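PDB 1VD3: RNase NGR3 from Nicotiana glutinosa, which probably cleaves single-stranded RNA as a secreted ribonuclease of the T2 family and here holds the nucleotide 2'-UMP in its active-site cleft. Local coordinates for residues D37-I42 with D118-S123; S67-L72 with A111-A116; A132-T135 with H141-L144; E162-V165 with H171-Y174. All blocks are in the same frame, centred on the assembly; numbering follows the deposited sequence.

Interaction 1. Residues D37-I42 with D118-S123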
loop_
_atom_site.group_PDB
_atom_site.type_symbol
_atom_site.label_atom_id
_atom_site.label_comp_id
_atom_site.label_asym_id
_atom_site.label_seq_id
_atom_site.Cartn_x
_atom_site.Cartn_y
_atom_site.Cartn_z
ATOM N N ASP A 37 5.187 2.201 -12.865
ATOM C CA ASP A 37 6.607 2.237 -12.548
ATOM C C ASP A 37 6.958 1.020 -11.705
ATOM O O ASP A 37 6.101 0.473 -11.008
ATOM C CB ASP A 37 6.953 3.488 -11.730
ATOM C CG ASP A 37 6.692 4.775 -12.478
ATOM O OD1 ASP A 37 7.186 4.911 -13.616
ATOM O OD2 ASP A 37 6.001 5.656 -11.921
ATOM N N GLU A 38 8.215 0.597 -11.774
ATOM C CA GLU A 38 8.673 -0.526 -10.976
ATOM C C GLU A 38 9.035 0.080 -9.629
ATOM O O GLU A 38 10.201 0.347 -9.340
ATOM C CB GLU A 38 9.901 -1.190 -11.608
ATOM C CG GLU A 38 10.533 -2.262 -10.724
ATOM C CD GLU A 38 11.581 -3.092 -11.448
ATOM O OE1 GLU A 38 11.206 -3.851 -12.364
ATOM O OE2 GLU A 38 12.777 -2.985 -11.101
ATOM N N ASP A 39 8.011 0.320 -8.818
ATOM C CA ASP A 39 8.190 0.917 -7.504
ATOM C C ASP A 39 6.951 0.540 -6.700
ATOM O O ASP A 39 5.933 0.137 -7.274
ATOM C CB ASP A 39 8.297 2.442 -7.653
ATOM C CG ASP A 39 8.622 3.152 -6.346
ATOM O OD1 ASP A 39 8.979 2.486 -5.351
ATOM O OD2 ASP A 39 8.531 4.399 -6.323
ATOM N N PHE A 40 7.040 0.648 -5.379
ATOM C CA PHE A 40 5.893 0.325 -4.548
ATOM C C PHE A 40 4.828 1.381 -4.763
ATOM O O PHE A 40 5.130 2.570 -4.854
ATOM C CB PHE A 40 6.285 0.270 -3.071
ATOM C CG PHE A 40 7.101 -0.935 -2.713
ATOM C CD1 PHE A 40 8.469 -0.963 -2.954
ATOM C CD2 PHE A 40 6.490 -2.066 -2.179
ATOM C CE1 PHE A 40 9.218 -2.101 -2.672
ATOM C CE2 PHE A 40 7.227 -3.207 -1.895
ATOM C CZ PHE A 40 8.595 -3.227 -2.142
ATOM N N SER A 41 3.584 0.930 -4.858
ATOM C CA SER A 41 2.451 1.815 -5.064
ATOM C C SER A 41 1.559 1.787 -3.832
ATOM O O SER A 41 1.682 0.911 -2.981
ATOM C CB SER A 41 1.646 1.357 -6.275
ATOM O OG SER A 41 1.094 0.076 -6.037
ATOM N N ILE A 42 0.651 2.745 -3.748
ATOM C CA ILE A 42 -0.262 2.818 -2.614
ATOM C C ILE A 42 -1.485 1.937 -2.835
ATOM O O ILE A 42 -2.055 1.924 -3.925
ATOM C CB ILE A 42 -0.760 4.270 -2.410
ATOM C CG1 ILE A 42 0.424 5.182 -2.073
ATOM C CG2 ILE A 42 -1.832 4.315 -1.315
ATOM C CD1 ILE A 42 0.143 6.655 -2.300
ATOM N N ASP A 118 2.283 11.466 0.676
ATOM C CA ASP A 118 3.407 11.858 1.526
ATOM C C ASP A 118 4.046 10.672 2.240
ATOM O O ASP A 118 5.270 10.558 2.295
ATOM C CB ASP A 118 2.976 12.887 2.572
ATOM C CG ASP A 118 2.729 14.264 1.979
ATOM O OD1 ASP A 118 3.115 14.492 0.813
ATOM O OD2 ASP A 118 2.161 15.121 2.690
ATOM N N PHE A 119 3.228 9.790 2.802
ATOM C CA PHE A 119 3.788 8.646 3.501
ATOM C C PHE A 119 4.437 7.631 2.575
ATOM O O PHE A 119 5.347 6.913 2.984
ATOM C CB PHE A 119 2.725 7.998 4.392
ATOM C CG PHE A 119 2.439 8.794 5.631
ATOM C CD1 PHE A 119 1.247 9.494 5.775
ATOM C CD2 PHE A 119 3.396 8.891 6.634
ATOM C CE1 PHE A 119 1.017 10.286 6.898
ATOM C CE2 PHE A 119 3.175 9.683 7.763
ATOM C CZ PHE A 119 1.983 10.382 7.893
ATOM N N ARG A 120 3.982 7.562 1.328
ATOM C CA ARG A 120 4.604 6.632 0.396
ATOM C C ARG A 120 6.030 7.148 0.164
ATOM O O ARG A 120 6.999 6.384 0.172
ATOM C CB ARG A 120 3.859 6.593 -0.944
ATOM C CG ARG A 120 4.283 5.412 -1.823
ATOM C CD ARG A 120 3.929 5.632 -3.281
ATOM N NE ARG A 120 4.752 6.691 -3.860
ATOM C CZ ARG A 120 5.983 6.514 -4.331
ATOM N NH1 ARG A 120 6.547 5.310 -4.311
ATOM N NH2 ARG A 120 6.663 7.551 -4.797
ATOM N N LYS A 121 6.150 8.456 -0.028
ATOM C CA LYS A 121 7.454 9.062 -0.268
ATOM C C LYS A 121 8.358 8.943 0.956
ATOM O O LYS A 121 9.531 8.599 0.841
ATOM C CB LYS A 121 7.289 10.535 -0.658
ATOM C CG LYS A 121 6.521 10.748 -1.954
ATOM C CD LYS A 121 6.396 12.229 -2.299
ATOM C CE LYS A 121 5.715 12.436 -3.650
ATOM N NZ LYS A 121 4.321 11.897 -3.678
ATOM N N LYS A 122 7.805 9.225 2.130
ATOM C CA LYS A 122 8.573 9.145 3.366
ATOM C C LYS A 122 9.074 7.730 3.640
ATOM O O LYS A 122 10.226 7.546 4.042
ATOM C CB LYS A 122 7.726 9.624 4.545
ATOM C CG LYS A 122 7.342 11.092 4.479
ATOM C CD LYS A 122 6.408 11.466 5.619
ATOM C CE LYS A 122 5.968 12.918 5.522
ATOM N NZ LYS A 122 4.993 13.277 6.589
ATOM N N SER A 123 8.218 6.732 3.421
ATOM C CA SER A 123 8.609 5.349 3.673
ATOM C C SER A 123 9.728 4.918 2.731
ATOM O O SER A 123 10.518 4.044 3.068
ATOM C CB SER A 123 7.405 4.409 3.555
ATOM O OG SER A 123 6.893 4.377 2.240
HETATM O O HOH W 1 9.611 6.511 -5.044
#
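Arg120 of helix 109-123 lays its aliphatic stem along Ile42 and its guanidinium against Asp39. CB lies 3.9 Å from Ile42 CG1, and CG passes the same atom. CD is closer still, 3.7 Å from Ile42 CG1, and also lies against Phe40 O. A turn at chi3 (69°) then bends the chain and brings the guanidinium toward the carbonyl of Phe40 and the carboxylate of Asp39. NH1 serves both: it forms a salt bridge with Asp39 OD2 at 3.0 Å, and a weak hydrogen bond to Phe40 O at 3.1 Å. The carboxylate and guanidinium stand almost perpendicular, 84° apart, and NH1 meets OD2 from above the carboxylate plane, so this is a single-point bridge and not a two-pronged one. Water 1 bridges the pair, donating to Asp39 OD2 (2.7 Å) and accepting from Arg120 NH2. A leucine in place of Arg120 would probably leave the Asp39 carboxylate without its positive mate and Phe40 O without this donor. Ile42 adjoins His43, predicted to be an active-site residue; one cation thus ties the start of strand 41-48, by charge and by its aliphatic stem, to the helix.

Interaction 2. Residues S67-L72 with A111-A116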
loop_
_atom_site.group_PDB
_atom_site.type_symbol
_atom_site.label_atom_id
_atom_site.label_comp_id
_atom_site.label_asym_id
_atom_site.label_seq_id
_atom_site.Cartn_x
_atom_site.Cartn_y
_atom_site.Cartn_z
ATOM N N SER A 67 -12.465 17.133 -8.412
ATOM C CA SER A 67 -12.035 18.517 -8.521
ATOM C C SER A 67 -11.122 18.910 -7.366
ATOM O O SER A 67 -10.210 19.715 -7.536
ATOM C CB SER A 67 -13.248 19.456 -8.563
ATOM O OG SER A 67 -13.966 19.440 -7.339
ATOM N N GLU A 68 -11.360 18.332 -6.192
ATOM C CA GLU A 68 -10.555 18.650 -5.017
ATOM C C GLU A 68 -9.129 18.115 -5.060
ATOM O O GLU A 68 -8.261 18.591 -4.327
ATOM C CB GLU A 68 -11.249 18.135 -3.756
ATOM C CG GLU A 68 -12.524 18.878 -3.415
ATOM C CD GLU A 68 -13.270 18.251 -2.258
ATOM O OE1 GLU A 68 -12.638 17.982 -1.216
ATOM O OE2 GLU A 68 -14.490 18.034 -2.387
ATOM N N ILE A 69 -8.885 17.121 -5.910
ATOM C CA ILE A 69 -7.554 16.535 -6.021
ATOM C C ILE A 69 -7.068 16.554 -7.468
ATOM O O ILE A 69 -6.136 15.840 -7.830
ATOM C CB ILE A 69 -7.546 15.076 -5.507
ATOM C CG1 ILE A 69 -8.567 14.243 -6.286
ATOM C CG2 ILE A 69 -7.864 15.046 -4.016
ATOM C CD1 ILE A 69 -8.530 12.757 -5.953
ATOM N N SER A 70 -7.700 17.402 -8.275
ATOM C CA SER A 70 -7.383 17.546 -9.693
ATOM C C SER A 70 -5.894 17.550 -10.027
ATOM O O SER A 70 -5.444 16.823 -10.912
ATOM C CB SER A 70 -8.007 18.838 -10.228
ATOM O OG SER A 70 -9.393 18.879 -9.955
ATOM N N ASP A 71 -5.140 18.383 -9.321
ATOM C CA ASP A 71 -3.706 18.519 -9.552
ATOM C C ASP A 71 -2.856 17.364 -9.029
ATOM O O ASP A 71 -1.657 17.303 -9.295
ATOM C CB ASP A 71 -3.220 19.841 -8.953
ATOM C CG ASP A 71 -3.454 19.924 -7.457
ATOM O OD1 ASP A 71 -4.537 19.505 -6.995
ATOM O OD2 ASP A 71 -2.558 20.422 -6.748
ATOM N N LEU A 72 -3.476 16.451 -8.289
ATOM C CA LEU A 72 -2.766 15.300 -7.739
ATOM C C LEU A 72 -3.013 14.041 -8.577
ATOM O O LEU A 72 -2.306 13.041 -8.430
ATOM C CB LEU A 72 -3.226 15.041 -6.298
ATOM C CG LEU A 72 -3.069 16.187 -5.292
ATOM C CD1 LEU A 72 -3.565 15.730 -3.930
ATOM C CD2 LEU A 72 -1.611 16.620 -5.209
ATOM N N ALA A 111 -6.658 16.126 2.031
ATOM C CA ALA A 111 -5.694 15.798 3.078
ATOM C C ALA A 111 -5.455 14.298 3.117
ATOM O O ALA A 111 -4.333 13.846 3.356
ATOM C CB ALA A 111 -6.206 16.279 4.437
ATOM N N TYR A 112 -6.520 13.534 2.885
ATOM C CA TYR A 112 -6.445 12.076 2.882
ATOM C C TYR A 112 -5.518 11.585 1.774
ATOM O O TYR A 112 -4.613 10.782 2.004
ATOM C CB TYR A 112 -7.844 11.476 2.673
ATOM C CG TYR A 112 -7.868 9.960 2.637
ATOM C CD1 TYR A 112 -7.710 9.207 3.805
ATOM C CD2 TYR A 112 -8.024 9.282 1.433
ATOM C CE1 TYR A 112 -7.705 7.812 3.767
ATOM C CE2 TYR A 112 -8.019 7.892 1.381
ATOM C CZ TYR A 112 -7.856 7.164 2.551
ATOM O OH TYR A 112 -7.828 5.794 2.492
ATOM N N PHE A 113 -5.749 12.053 0.556
ATOM C CA PHE A 113 -4.901 11.611 -0.541
ATOM C C PHE A 113 -3.473 12.148 -0.450
ATOM O O PHE A 113 -2.518 11.441 -0.772
ATOM C CB PHE A 113 -5.556 11.964 -1.878
ATOM C CG PHE A 113 -6.749 11.111 -2.188
ATOM C CD1 PHE A 113 -8.031 11.522 -1.845
ATOM C CD2 PHE A 113 -6.582 9.854 -2.766
ATOM C CE1 PHE A 113 -9.134 10.688 -2.071
ATOM C CE2 PHE A 113 -7.675 9.015 -2.994
ATOM C CZ PHE A 113 -8.954 9.436 -2.644
ATOM N N GLN A 114 -3.321 13.382 0.021
ATOM C CA GLN A 114 -1.989 13.967 0.152
ATOM C C GLN A 114 -1.198 13.182 1.200
ATOM O O GLN A 114 -0.012 12.927 1.033
ATOM C CB GLN A 114 -2.087 15.432 0.575
ATOM C CG GLN A 114 -0.751 16.149 0.588
ATOM C CD GLN A 114 -0.198 16.363 -0.807
ATOM O OE1 GLN A 114 -0.793 17.073 -1.618
ATOM N NE2 GLN A 114 0.944 15.749 -1.095
ATOM N N ALA A 115 -1.871 12.798 2.277
ATOM C CA ALA A 115 -1.235 12.026 3.336
ATOM C C ALA A 115 -0.678 10.725 2.764
ATOM O O ALA A 115 0.472 10.377 3.009
ATOM C CB ALA A 115 -2.246 11.722 4.442
ATOM N N ALA A 116 -1.500 10.011 1.999
ATOM C CA ALA A 116 -1.076 8.753 1.397
ATOM C C ALA A 116 0.158 8.974 0.528
ATOM O O ALA A 116 1.139 8.228 0.611
ATOM C CB ALA A 116 -2.205 8.164 0.560
#
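Segment 67-72 runs beside helix 109-123 at side-chain distance, with CA of Ile69 7.8 Å from CA of Phe113 and CA of Leu72 8.0 Å from CA of Gln114. Ile69 and Phe113 make the apolar half of the contact. The isoleucine's CG2 approaches the ring at CD1, 4.1 Å away, while its other branch ends with CD1 over the centre of one ring face, 4.3 Å above the plane. Its chi1 of 57° sets CG1 between the backbone N and the carbonyl carbon, the crowded position, and the extended chain carries CD1 over the ring. The opposite face of Phe113 is covered by its neighbour Tyr112, whose CD2 sits 3.9 Å above the plane, so the ring is sandwiched. Leu72 meets Gln114 differently: the two side chains cross at about a right angle, and both leucine methyls rest against the amide oxygen, with CD2 3.7 Å from OE1. A bend at chi2 (70°) folds the glutamine back toward the leucine, while its NE2 bonds to Asp118 farther along the helix. The Phe113 side chain lies about 6 Å from that of Glu97, a predicted active-site residue. Trp94 and Trp98 of helix 91-102 pack on Phe113, and Met76 of helix 73-79 touches both Phe113 and Ile69, placing the contact among three helices.

Interaction 3. Residues A132-T135 with H141-L144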
loop_
_atom_site.group_PDB
_atom_site.type_symbol
_atom_site.label_atom_id
_atom_site.label_comp_id
_atom_site.label_asym_id
_atom_site.label_seq_id
_atom_site.Cartn_x
_atom_site.Cartn_y
_atom_site.Cartn_z
ATOM N N ALA A 132 20.155 -1.790 1.195
ATOM C CA ALA A 132 20.500 -3.069 1.810
ATOM C C ALA A 132 20.801 -4.127 0.751
ATOM O O ALA A 132 20.844 -5.320 1.050
ATOM C CB ALA A 132 19.356 -3.542 2.712
ATOM N N GLU A 133 21.001 -3.675 -0.482
ATOM C CA GLU A 133 21.308 -4.548 -1.617
ATOM C C GLU A 133 20.175 -5.482 -2.024
ATOM O O GLU A 133 20.406 -6.522 -2.639
ATOM C CB GLU A 133 22.565 -5.376 -1.336
ATOM C CG GLU A 133 23.837 -4.557 -1.215
ATOM C CD GLU A 133 25.084 -5.408 -1.355
ATOM O OE1 GLU A 133 25.255 -6.355 -0.556
ATOM O OE2 GLU A 133 25.891 -5.132 -2.268
ATOM N N ILE A 134 18.948 -5.107 -1.685
ATOM C CA ILE A 134 17.790 -5.914 -2.036
ATOM C C ILE A 134 17.137 -5.276 -3.256
ATOM O O ILE A 134 16.506 -4.224 -3.157
ATOM C CB ILE A 134 16.785 -5.973 -0.866
ATOM C CG1 ILE A 134 17.468 -6.586 0.359
ATOM C CG2 ILE A 134 15.564 -6.788 -1.264
ATOM C CD1 ILE A 134 16.605 -6.616 1.597
ATOM N N THR A 135 17.312 -5.914 -4.407
ATOM C CA THR A 135 16.765 -5.416 -5.657
ATOM C C THR A 135 15.937 -6.485 -6.361
ATOM O O THR A 135 16.140 -7.685 -6.155
ATOM C CB THR A 135 17.900 -4.949 -6.596
ATOM O OG1 THR A 135 18.808 -6.032 -6.824
ATOM C CG2 THR A 135 18.665 -3.790 -5.967
ATOM N N HIS A 141 15.043 -15.327 -3.624
ATOM C CA HIS A 141 16.435 -14.998 -3.353
ATOM C C HIS A 141 16.706 -14.262 -2.043
ATOM O O HIS A 141 17.837 -14.272 -1.552
ATOM C CB HIS A 141 16.967 -14.156 -4.521
ATOM C CG HIS A 141 18.436 -13.875 -4.461
ATOM N ND1 HIS A 141 19.388 -14.811 -4.804
ATOM C CD2 HIS A 141 19.117 -12.760 -4.104
ATOM C CE1 HIS A 141 20.592 -14.284 -4.663
ATOM N NE2 HIS A 141 20.455 -13.041 -4.240
ATOM N N TYR A 142 15.683 -13.634 -1.468
ATOM C CA TYR A 142 15.882 -12.867 -0.244
ATOM C C TYR A 142 15.225 -13.397 1.017
ATOM O O TYR A 142 14.095 -13.873 0.994
ATOM C CB TYR A 142 15.415 -11.422 -0.441
ATOM C CG TYR A 142 16.087 -10.703 -1.585
ATOM C CD1 TYR A 142 15.444 -10.555 -2.814
ATOM C CD2 TYR A 142 17.374 -10.186 -1.443
ATOM C CE1 TYR A 142 16.068 -9.906 -3.879
ATOM C CE2 TYR A 142 18.008 -9.537 -2.497
ATOM C CZ TYR A 142 17.351 -9.402 -3.711
ATOM O OH TYR A 142 17.982 -8.771 -4.751
ATOM N N THR A 143 15.946 -13.298 2.126
ATOM C CA THR A 143 15.400 -13.731 3.399
ATOM C C THR A 143 14.360 -12.685 3.772
ATOM O O THR A 143 14.509 -11.508 3.443
ATOM C CB THR A 143 16.471 -13.762 4.505
ATOM O OG1 THR A 143 16.918 -12.428 4.774
ATOM C CG2 THR A 143 17.652 -14.620 4.078
ATOM N N LEU A 144 13.301 -13.111 4.445
ATOM C CA LEU A 144 12.267 -12.181 4.862
ATOM C C LEU A 144 12.854 -11.199 5.873
ATOM O O LEU A 144 12.496 -10.021 5.896
ATOM C CB LEU A 144 11.104 -12.949 5.494
ATOM C CG LEU A 144 10.011 -12.110 6.151
ATOM C CD1 LEU A 144 9.316 -11.243 5.107
ATOM C CD2 LEU A 144 9.013 -13.039 6.834
#
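A Schellman motif ends helix 125-131, and the chain leaving it is met at once by Tyr142. Glu133, with positive phi, is the C-prime residue of that motif, and the next two residues, Ile134 and Thr135, receive the tyrosine. Ile134 CG2 stands over the centre of the Tyr142 ring, 3.7 Å from the centroid and only 6° off the ring normal, a well-formed CH-pi contact. With chi1 at -60°, CG2 lies anti to the isoleucine's backbone N, and CG1, on the other branch, comes within 4.0 Å of Tyr142 CD2. Isoleucine and tyrosine lie antiparallel, their tips pointing opposite ways. On the tyrosine's other face lies the neighbouring His141, its CD2 3.7 Å above the ring plane but offset toward the rim. His141 and Tyr142 together face Ile203 of strand 202-205 in a classic beta bulge, and directly afterwards Thr143 takes the N-cap position of helix 144-155. At its far end the phenol is held by a short bond: Tyr142 OH donates to Thr135 O at 2.6 Å, in the carbonyl plane and on a lone pair. Thr135 N is also close to that hydroxyl, at 3.0 Å. Alongside, Ile147 of helix 144-155 and Phe205 of strand 202-205 pack against both Ile134 and Tyr142.

Interaction 4. Residues E162-V165 with H171-Y174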
loop_
_atom_site.group_PDB
_atom_site.type_symbol
_atom_site.label_atom_id
_atom_site.label_comp_id
_atom_site.label_asym_id
_atom_site.label_seq_id
_atom_site.Cartn_x
_atom_site.Cartn_y
_atom_site.Cartn_z
ATOM N N GLU A 162 3.082 -8.872 3.730
ATOM C CA GLU A 162 2.073 -9.800 3.258
ATOM C C GLU A 162 2.631 -10.393 1.977
ATOM O O GLU A 162 3.101 -9.661 1.108
ATOM C CB GLU A 162 0.765 -9.076 2.947
ATOM C CG GLU A 162 -0.335 -10.013 2.485
ATOM C CD GLU A 162 -1.593 -9.276 2.102
ATOM O OE1 GLU A 162 -1.677 -8.061 2.386
ATOM O OE2 GLU A 162 -2.499 -9.911 1.526
ATOM N N CYS A 163 2.592 -11.716 1.869
ATOM C CA CYS A 163 3.104 -12.397 0.684
ATOM C C CYS A 163 2.010 -13.166 -0.025
ATOM O O CYS A 163 1.042 -13.600 0.596
ATOM C CB CYS A 163 4.206 -13.393 1.074
ATOM S SG CYS A 163 5.676 -12.624 1.810
ATOM N N ASN A 164 2.160 -13.318 -1.336
ATOM C CA ASN A 164 1.229 -14.118 -2.115
ATOM C C ASN A 164 2.107 -15.033 -2.968
ATOM O O ASN A 164 3.326 -15.082 -2.765
ATOM C CB ASN A 164 0.272 -13.255 -2.965
ATOM C CG ASN A 164 0.968 -12.475 -4.058
ATOM O OD1 ASN A 164 0.313 -11.972 -4.977
ATOM N ND2 ASN A 164 2.282 -12.349 -3.966
ATOM N N VAL A 165 1.517 -15.762 -3.908
ATOM C CA VAL A 165 2.304 -16.688 -4.720
ATOM C C VAL A 165 2.142 -16.475 -6.223
ATOM O O VAL A 165 1.031 -16.283 -6.710
ATOM C CB VAL A 165 1.922 -18.145 -4.388
ATOM C CG1 VAL A 165 2.779 -19.111 -5.192
ATOM C CG2 VAL A 165 2.086 -18.392 -2.890
ATOM N N HIS A 171 6.931 -17.715 -3.445
ATOM C CA HIS A 171 6.294 -16.852 -2.458
ATOM C C HIS A 171 6.984 -15.507 -2.671
ATOM O O HIS A 171 8.211 -15.429 -2.672
ATOM C CB HIS A 171 6.551 -17.394 -1.056
ATOM C CG HIS A 171 6.022 -18.778 -0.851
ATOM N ND1 HIS A 171 4.704 -19.033 -0.541
ATOM C CD2 HIS A 171 6.620 -19.987 -0.977
ATOM C CE1 HIS A 171 4.512 -20.339 -0.485
ATOM N NE2 HIS A 171 5.658 -20.940 -0.746
ATOM N N GLN A 172 6.196 -14.455 -2.856
ATOM C CA GLN A 172 6.747 -13.138 -3.139
ATOM C C GLN A 172 6.203 -12.041 -2.239
ATOM O O GLN A 172 5.090 -12.146 -1.721
ATOM C CB GLN A 172 6.432 -12.790 -4.593
ATOM C CG GLN A 172 4.943 -12.879 -4.889
ATOM C CD GLN A 172 4.593 -12.773 -6.366
ATOM O OE1 GLN A 172 3.417 -12.710 -6.726
ATOM N NE2 GLN A 172 5.607 -12.757 -7.224
ATOM N N ILE A 173 6.996 -10.990 -2.053
ATOM C CA ILE A 173 6.548 -9.863 -1.250
ATOM C C ILE A 173 5.392 -9.252 -2.043
ATOM O O ILE A 173 5.545 -8.913 -3.217
ATOM C CB ILE A 173 7.677 -8.823 -1.049
ATOM C CG1 ILE A 173 7.130 -7.605 -0.298
ATOM C CG2 ILE A 173 8.256 -8.402 -2.393
ATOM C CD1 ILE A 173 8.199 -6.665 0.211
ATOM N N TYR A 174 4.229 -9.137 -1.408
ATOM C CA TYR A 174 3.050 -8.600 -2.077
ATOM C C TYR A 174 2.669 -7.223 -1.552
ATOM O O TYR A 174 2.552 -6.273 -2.326
ATOM C CB TYR A 174 1.884 -9.582 -1.920
ATOM C CG TYR A 174 0.545 -9.092 -2.441
ATOM C CD1 TYR A 174 0.398 -8.637 -3.754
ATOM C CD2 TYR A 174 -0.582 -9.100 -1.618
ATOM C CE1 TYR A 174 -0.843 -8.202 -4.230
ATOM C CE2 TYR A 174 -1.821 -8.671 -2.081
ATOM C CZ TYR A 174 -1.948 -8.224 -3.382
ATOM O OH TYR A 174 -3.178 -7.797 -3.825
#
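The beta hairpin of strands 160-165 and 171-181 is paired in antiparallel register, the short segments running at 134° to each other. Asn164 and Gln172 form the hydrogen-bonded pair: Gln172 N donates to Asn164 O at 2.9 Å, nearly straight, and Asn164 N returns a bond to Gln172 O at 3.2 Å. Tyr174 N donates to Glu162 O at 2.8 Å. Cys163 with Ile173 and Val165 with His171 are non-hydrogen-bonded pairs; in the second, Val165 CG2 lies 3.6 Å from His171 ND1, a nitrogen buried without a partner in the model. Tyr174 is flanked by two side chains. Its chi1 of 174° places the ring anti to the backbone N and alongside Glu162, whose OE2 sits at the ring edge, 3.8 Å from CD2, with the carboxylate plane almost perpendicular. The Asn164 amide stacks against the ring, planes 24° apart, with OD1 3.6 Å from Tyr174 CD1. A serine in place of Tyr174 would probably leave the Asn164 amide without its stacking surface and open a gap beside Glu162. Glu162 OE1 is held by Tyr177 and Gln175, and Gln172 NE2 by Asp23. Ser20 and Tyr21 of helix 18-22 touch Tyr174, strand 202-205 bonds to the backbone of His171 and Ile173, and a disulfide joins Cys163 to Cys199.

Overall arrangement
Interactions 1 and 2 share helix 109-123, their centres 15 Å apart, and meet where Ile42 CD1 packs on Ala116 O; along the chain, interaction 2 is nested within the loop that interaction 1 closes. Interactions 3 and 4 follow in series. Interaction 4 reaches the same sheet as interaction 1 and touches it through Phe40 and Ile173, whereas interaction 3 comes within about 5 Å of interaction 4 at the nearest atoms without touching. Interactions 2 and 3 lie on opposite sides of the chain's centre, 33 Å between centres. Bound 2'-UMP is about 5 Å from the Glu162 side chain and about 10 Å from that of Ile42, so hairpin and strand 41-48 both come near it.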